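Local coordinates for protein MS5a (Brassica napus, PDB 6L77) that is a meiosis-related plant protein whose cystatin-like folds probably enhance papain activity in a non-canonical way, its precise function being unknown, at residues A[104-109]-A[209-214]; A[168-173]-A[182-187]. One frame throughout, in Å; residues are numbered along the deposited sequence.

Contact 1: residues A[104-109]-A[209-214]; sequences DAKDLP and RRTVEP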
loop_
_atom_site.group_PDB
_atom_site.type_symbol
_atom_site.label_atom_id
_atom_site.label_comp_id
_atom_site.label_asym_id
_atom_site.label_seq_id
_atom_site.Cartn_x
_atom_site.Cartn_y
_atom_site.Cartn_z
ATOM N N ASP A 104 -11.859 1.996 -7.793
ATOM C CA ASP A 104 -11.234 2.994 -8.653
ATOM C C ASP A 104 -11.274 2.457 -10.071
ATOM O O ASP A 104 -10.737 1.377 -10.343
ATOM C CB ASP A 104 -9.796 3.259 -8.205
ATOM C CG ASP A 104 -9.021 4.156 -9.164
ATOM O OD1 ASP A 104 -9.598 4.666 -10.147
ATOM O OD2 ASP A 104 -7.812 4.340 -8.930
ATOM N N ALA A 105 -11.909 3.203 -10.970
ATOM C CA ALA A 105 -12.082 2.746 -12.334
ATOM C C ALA A 105 -11.299 3.564 -13.346
ATOM O O ALA A 105 -11.444 3.328 -14.551
ATOM C CB ALA A 105 -13.570 2.752 -12.705
ATOM N N LYS A 106 -10.473 4.507 -12.912
ATOM C CA LYS A 106 -9.848 5.401 -13.873
ATOM C C LYS A 106 -8.422 4.949 -14.177
ATOM O O LYS A 106 -7.732 4.381 -13.326
ATOM C CB LYS A 106 -9.895 6.858 -13.387
ATOM C CG LYS A 106 -8.683 7.395 -12.651
ATOM C CD LYS A 106 -8.846 7.334 -11.130
ATOM C CE LYS A 106 -10.280 7.599 -10.656
ATOM N NZ LYS A 106 -10.532 6.956 -9.315
ATOM N N ASP A 107 -8.017 5.159 -15.432
ATOM C CA ASP A 107 -6.737 4.667 -15.927
ATOM C C ASP A 107 -5.581 5.176 -15.070
ATOM O O ASP A 107 -5.624 6.277 -14.517
ATOM C CB ASP A 107 -6.519 5.104 -17.382
ATOM C CG ASP A 107 -7.454 4.411 -18.361
ATOM O OD1 ASP A 107 -8.117 3.423 -17.980
ATOM O OD2 ASP A 107 -7.522 4.860 -19.524
ATOM N N LEU A 108 -4.515 4.329 -14.951
ATOM C CA LEU A 108 -3.252 4.716 -14.344
ATOM C C LEU A 108 -2.304 5.267 -15.402
ATOM O O LEU A 108 -2.349 4.844 -16.563
ATOM C CB LEU A 108 -2.587 3.519 -13.674
ATOM C CG LEU A 108 -3.167 3.005 -12.364
ATOM C CD1 LEU A 108 -2.555 1.652 -12.034
ATOM C CD2 LEU A 108 -2.895 3.997 -11.256
ATOM N N PRO A 109 -1.434 6.199 -15.021
ATOM C CA PRO A 109 -0.334 6.580 -15.913
ATOM C C PRO A 109 0.598 5.398 -16.139
ATOM O O PRO A 109 0.820 4.581 -15.247
ATOM C CB PRO A 109 0.361 7.720 -15.160
ATOM C CG PRO A 109 -0.066 7.582 -13.761
ATOM C CD PRO A 109 -1.426 6.966 -13.767
ATOM N N ARG A 209 -2.147 4.070 -7.311
ATOM C CA ARG A 209 -3.078 5.118 -6.917
ATOM C C ARG A 209 -3.822 4.695 -5.655
ATOM O O ARG A 209 -4.446 3.628 -5.620
ATOM C CB ARG A 209 -4.081 5.444 -8.022
ATOM C CG ARG A 209 -4.955 6.633 -7.633
ATOM C CD ARG A 209 -6.053 6.909 -8.645
ATOM N NE ARG A 209 -5.519 7.340 -9.928
ATOM C CZ ARG A 209 -5.552 6.615 -11.044
ATOM N NH1 ARG A 209 -6.115 5.409 -11.053
ATOM N NH2 ARG A 209 -5.037 7.110 -12.165
ATOM N N ARG A 210 -3.752 5.533 -4.628
ATOM C CA ARG A 210 -4.572 5.395 -3.435
ATOM C C ARG A 210 -5.727 6.385 -3.522
ATOM O O ARG A 210 -5.508 7.599 -3.599
ATOM C CB ARG A 210 -3.758 5.659 -2.164
ATOM C CG ARG A 210 -4.587 5.507 -0.877
ATOM C CD ARG A 210 -4.174 6.557 0.168
ATOM N NE ARG A 210 -2.818 6.325 0.666
ATOM C CZ ARG A 210 -2.042 7.257 1.218
ATOM N NH1 ARG A 210 -2.476 8.508 1.335
ATOM N NH2 ARG A 210 -0.827 6.934 1.653
ATOM N N THR A 211 -6.950 5.879 -3.484
ATOM C CA THR A 211 -8.109 6.747 -3.387
ATOM C C THR A 211 -8.825 6.435 -2.084
ATOM O O THR A 211 -8.876 5.278 -1.655
ATOM C CB THR A 211 -9.038 6.590 -4.601
ATOM O OG1 THR A 211 -9.421 5.223 -4.739
ATOM C CG2 THR A 211 -8.302 7.003 -5.850
ATOM N N VAL A 212 -9.324 7.481 -1.432
ATOM C CA VAL A 212 -9.907 7.393 -0.099
ATOM C C VAL A 212 -11.333 7.914 -0.186
ATOM O O VAL A 212 -11.565 9.012 -0.703
ATOM C CB VAL A 212 -9.089 8.197 0.934
ATOM C CG1 VAL A 212 -9.677 8.029 2.335
ATOM C CG2 VAL A 212 -7.618 7.757 0.921
ATOM N N GLU A 213 -12.281 7.134 0.315
ATOM C CA GLU A 213 -13.684 7.534 0.247
ATOM C C GLU A 213 -13.940 8.640 1.263
ATOM O O GLU A 213 -13.632 8.464 2.448
ATOM C CB GLU A 213 -14.590 6.328 0.519
ATOM C CG GLU A 213 -15.970 6.410 -0.125
ATOM C CD GLU A 213 -16.873 7.460 0.504
ATOM O OE1 GLU A 213 -17.709 8.041 -0.225
ATOM O OE2 GLU A 213 -16.751 7.713 1.722
ATOM N N PRO A 214 -14.527 9.773 0.852
ATOM C CA PRO A 214 -14.528 10.967 1.723
ATOM C C PRO A 214 -15.160 10.781 3.096
ATOM O O PRO A 214 -14.678 11.375 4.067
ATOM C CB PRO A 214 -15.298 11.997 0.886
ATOM C CG PRO A 214 -15.042 11.587 -0.520
ATOM C CD PRO A 214 -15.014 10.082 -0.504
HETATM O O HOH W 1 -7.283 3.873 -6.293
#
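Arg209 reaches from its strand into the loop 104-109 and illustrates how one arginine can tie an irregular segment to a sheet. Its CB meets Leu108 CD2 at 3.7 Å. CG and CD then pass Asp104 OD2, with CD at 3.1 Å from that oxygen. A bend at chi3 (-66°) turns NE out of the line of the extended CB-CG-CD run, beside Lys106 CD. The guanidinium is sandwiched off-centre, Lys106 CD over one face and Leu108 CD2 over the opposite one. In its plane NH1 meets the syn lone pair of Asp104 OD2 in a salt bridge of 2.9 Å, nearly straight at 162°. Arg209 NH1 also donates to Lys106 O at 3.0 Å, from above that carbonyl plane. Arg209 NH2 donates to Asp107 O at 2.6 Å. Asp104 is itself fixed, its OD1 closing an Asx turn with Lys106 N and taking Lys106 NZ, 2.6 Å away, from the other face of the carboxylate. A water joins Asp104 OD2, Arg209 O and Thr211 OG1. An alanine in place of this arginine would probably leave Asp104 OD2 without its charged mate and the carbonyls of Lys106 and Asp107 without these donors, freeing the loop to shift. The loop lies over the sheet where strand 201-212 runs between 219-227 and 186-195: Asp104 touches Cys220, and Pro109 rests on Leu187 and Tyr189.

Contact 2: residues A[168-173]-A[182-187]; sequences VETEEN and SLRNVL
Glu169 and Leu187 form an antiparallel hydrogen-bonded pair, a compact example of backbone groups satisfying one another, near the end of strand 161-170 and the start of 186-195. Glu169 N donates to Leu187 O and Leu187 N to Glu169 O, both at 2.8 Å. Their side chains lie side by side, pointing the same way, and the carboxylate of Glu169 finds its charged partner in Arg123. Beyond the pair, side chains take over the bonding. Arg184 CG lies between the backbone N and the carbonyl carbon (chi1 54°), and further bends at chi2 and chi3 help bring the guanidinium back to Asn185 O. That oxygen, close to the guanidinium plane, accepts from NE at 2.8 Å and NH1 at 2.9 Å, both tilted from the carbonyl plane. Thr170 CB covers one face of this guanidinium, 3.6 Å from NH1, and Thr170 OG1 donates to Glu172 O. The salt bridge from Arg184 NH2 to Glu172 OE1 is weak at 3.5 Å. Asn185 ND2 donates to Glu171 OE2 at 3.1 Å, from above the carboxylate plane, whereas its OD1 accepts from Val212 N. Glu172 N, buried here, has no partner in the model. Helix 176-181 connects the segments, its Val179 against Val168 and Thr170; the sheet continues to strands 124-127 and 201-212.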
loop_
_atom_site.group_PDB
_atom_site.type_symbol
_atom_site.label_atom_id
_atom_site.label_comp_id
_atom_site.label_asym_id
_atom_site.label_seq_id
_atom_site.Cartn_x
_atom_site.Cartn_y
_atom_site.Cartn_z
ATOM N N VAL A 168 5.403 11.471 -5.473
ATOM C CA VAL A 168 3.983 11.392 -5.142
ATOM C C VAL A 168 3.262 12.554 -5.809
ATOM O O VAL A 168 3.748 13.689 -5.781
ATOM C CB VAL A 168 3.742 11.419 -3.620
ATOM C CG1 VAL A 168 2.245 11.367 -3.332
ATOM C CG2 VAL A 168 4.453 10.243 -2.940
ATOM N N GLU A 169 2.101 12.273 -6.398
ATOM C CA GLU A 169 1.274 13.297 -7.016
ATOM C C GLU A 169 -0.053 13.381 -6.276
ATOM O O GLU A 169 -0.687 12.352 -5.991
ATOM C CB GLU A 169 1.047 13.033 -8.513
ATOM C CG GLU A 169 0.148 14.091 -9.163
ATOM C CD GLU A 169 0.183 14.103 -10.691
ATOM O OE1 GLU A 169 0.815 13.210 -11.292
ATOM O OE2 GLU A 169 -0.424 15.023 -11.287
ATOM N N THR A 170 -0.462 14.606 -5.959
ATOM C CA THR A 170 -1.731 14.885 -5.305
ATOM C C THR A 170 -2.616 15.696 -6.237
ATOM O O THR A 170 -2.163 16.256 -7.236
ATOM C CB THR A 170 -1.545 15.667 -3.997
ATOM O OG1 THR A 170 -0.941 16.927 -4.299
ATOM C CG2 THR A 170 -0.660 14.894 -3.018
ATOM N N GLU A 171 -3.889 15.778 -5.853
ATOM C CA GLU A 171 -4.890 16.552 -6.571
ATOM C C GLU A 171 -4.925 18.008 -6.131
ATOM O O GLU A 171 -5.461 18.850 -6.854
ATOM C CB GLU A 171 -6.269 15.899 -6.365
ATOM C CG GLU A 171 -6.175 14.361 -6.312
ATOM C CD GLU A 171 -7.505 13.652 -6.049
ATOM O OE1 GLU A 171 -8.421 14.258 -5.451
ATOM O OE2 GLU A 171 -7.624 12.472 -6.441
ATOM N N GLU A 172 -4.341 18.317 -4.973
ATOM C CA GLU A 172 -4.389 19.641 -4.383
ATOM C C GLU A 172 -2.991 20.032 -3.931
ATOM O O GLU A 172 -2.180 19.176 -3.555
ATOM C CB GLU A 172 -5.328 19.692 -3.177
ATOM C CG GLU A 172 -6.702 19.106 -3.406
ATOM C CD GLU A 172 -7.418 18.827 -2.101
ATOM O OE1 GLU A 172 -6.810 19.047 -1.027
ATOM O OE2 GLU A 172 -8.587 18.384 -2.147
ATOM N N ASN A 173 -2.738 21.334 -3.950
ATOM C CA ASN A 173 -1.443 21.897 -3.579
ATOM C C ASN A 173 -1.345 21.960 -2.055
ATOM O O ASN A 173 -1.805 22.921 -1.436
ATOM C CB ASN A 173 -1.287 23.276 -4.205
ATOM C CG ASN A 173 0.115 23.825 -4.055
ATOM O OD1 ASN A 173 0.837 23.444 -3.138
ATOM N ND2 ASN A 173 0.502 24.722 -4.946
ATOM N N SER A 182 -1.160 12.236 5.974
ATOM C CA SER A 182 -2.614 12.198 5.991
ATOM C C SER A 182 -3.130 11.183 4.980
ATOM O O SER A 182 -2.568 11.027 3.894
ATOM C CB SER A 182 -3.217 13.567 5.693
ATOM O OG SER A 182 -3.213 13.827 4.311
ATOM N N LEU A 183 -4.229 10.520 5.332
ATOM C CA LEU A 183 -4.825 9.492 4.469
ATOM C C LEU A 183 -5.698 10.178 3.418
ATOM O O LEU A 183 -6.921 10.272 3.526
ATOM C CB LEU A 183 -5.613 8.495 5.311
ATOM C CG LEU A 183 -6.018 7.247 4.529
ATOM C CD1 LEU A 183 -4.765 6.495 4.156
ATOM C CD2 LEU A 183 -6.956 6.391 5.382
ATOM N N ARG A 184 -5.039 10.682 2.378
ATOM C CA ARG A 184 -5.687 11.390 1.291
ATOM C C ARG A 184 -5.347 10.726 -0.040
ATOM O O ARG A 184 -4.470 9.860 -0.115
ATOM C CB ARG A 184 -5.251 12.868 1.273
ATOM C CG ARG A 184 -3.735 13.063 1.225
ATOM C CD ARG A 184 -3.327 14.290 0.378
ATOM N NE ARG A 184 -3.788 14.150 -1.002
ATOM C CZ ARG A 184 -4.532 15.042 -1.654
ATOM N NH1 ARG A 184 -4.911 14.788 -2.906
ATOM N NH2 ARG A 184 -4.886 16.183 -1.062
ATOM N N ASN A 185 -6.025 11.167 -1.107
ATOM C CA ASN A 185 -5.765 10.621 -2.442
ATOM C C ASN A 185 -4.334 10.930 -2.872
ATOM O O ASN A 185 -3.898 12.077 -2.811
ATOM C CB ASN A 185 -6.748 11.199 -3.452
ATOM C CG ASN A 185 -8.163 10.705 -3.233
ATOM O OD1 ASN A 185 -8.403 9.869 -2.362
ATOM N ND2 ASN A 185 -9.103 11.224 -4.013
ATOM N N VAL A 186 -3.593 9.901 -3.289
ATOM C CA VAL A 186 -2.234 10.087 -3.790
ATOM C C VAL A 186 -1.990 9.142 -4.957
ATOM O O VAL A 186 -2.610 8.079 -5.068
ATOM C CB VAL A 186 -1.144 9.855 -2.711
ATOM C CG1 VAL A 186 -1.164 10.951 -1.626
ATOM C CG2 VAL A 186 -1.289 8.473 -2.087
ATOM N N LEU A 187 -1.063 9.540 -5.825
ATOM C CA LEU A 187 -0.529 8.696 -6.885
ATOM C C LEU A 187 0.965 8.550 -6.615
ATOM O O LEU A 187 1.684 9.553 -6.560
ATOM C CB LEU A 187 -0.807 9.328 -8.253
ATOM C CG LEU A 187 -0.524 8.577 -9.545
ATOM C CD1 LEU A 187 -1.352 7.326 -9.620
ATOM C CD2 LEU A 187 -0.831 9.465 -10.738
#

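How the contacts relate
From the N terminus, the chain first meets contact 1 at 104-109, in the loop between strand 82-88 and helix 115-119. It then runs through helix 115-119, strand 124-127 and two more helices into strand 161-170, whose end, in 168-173, opens contact 2; helix 176-181 follows, and 182-187 closes this short loop. Strand 186-195 leads on to 201-212, whose end, in 209-214, closes the long loop of contact 1. The loop of contact 2 is thus nested inside the one closed by contact 1. Their centres lie 11 Å apart; strands 186-195 and 201-212 are neighbours in the sheet, and Arg210 NH1 probably hydrogen-bonds to Arg184 O. Contact 1 ties a loop to the sheet, contact 2 two adjacent strands within it.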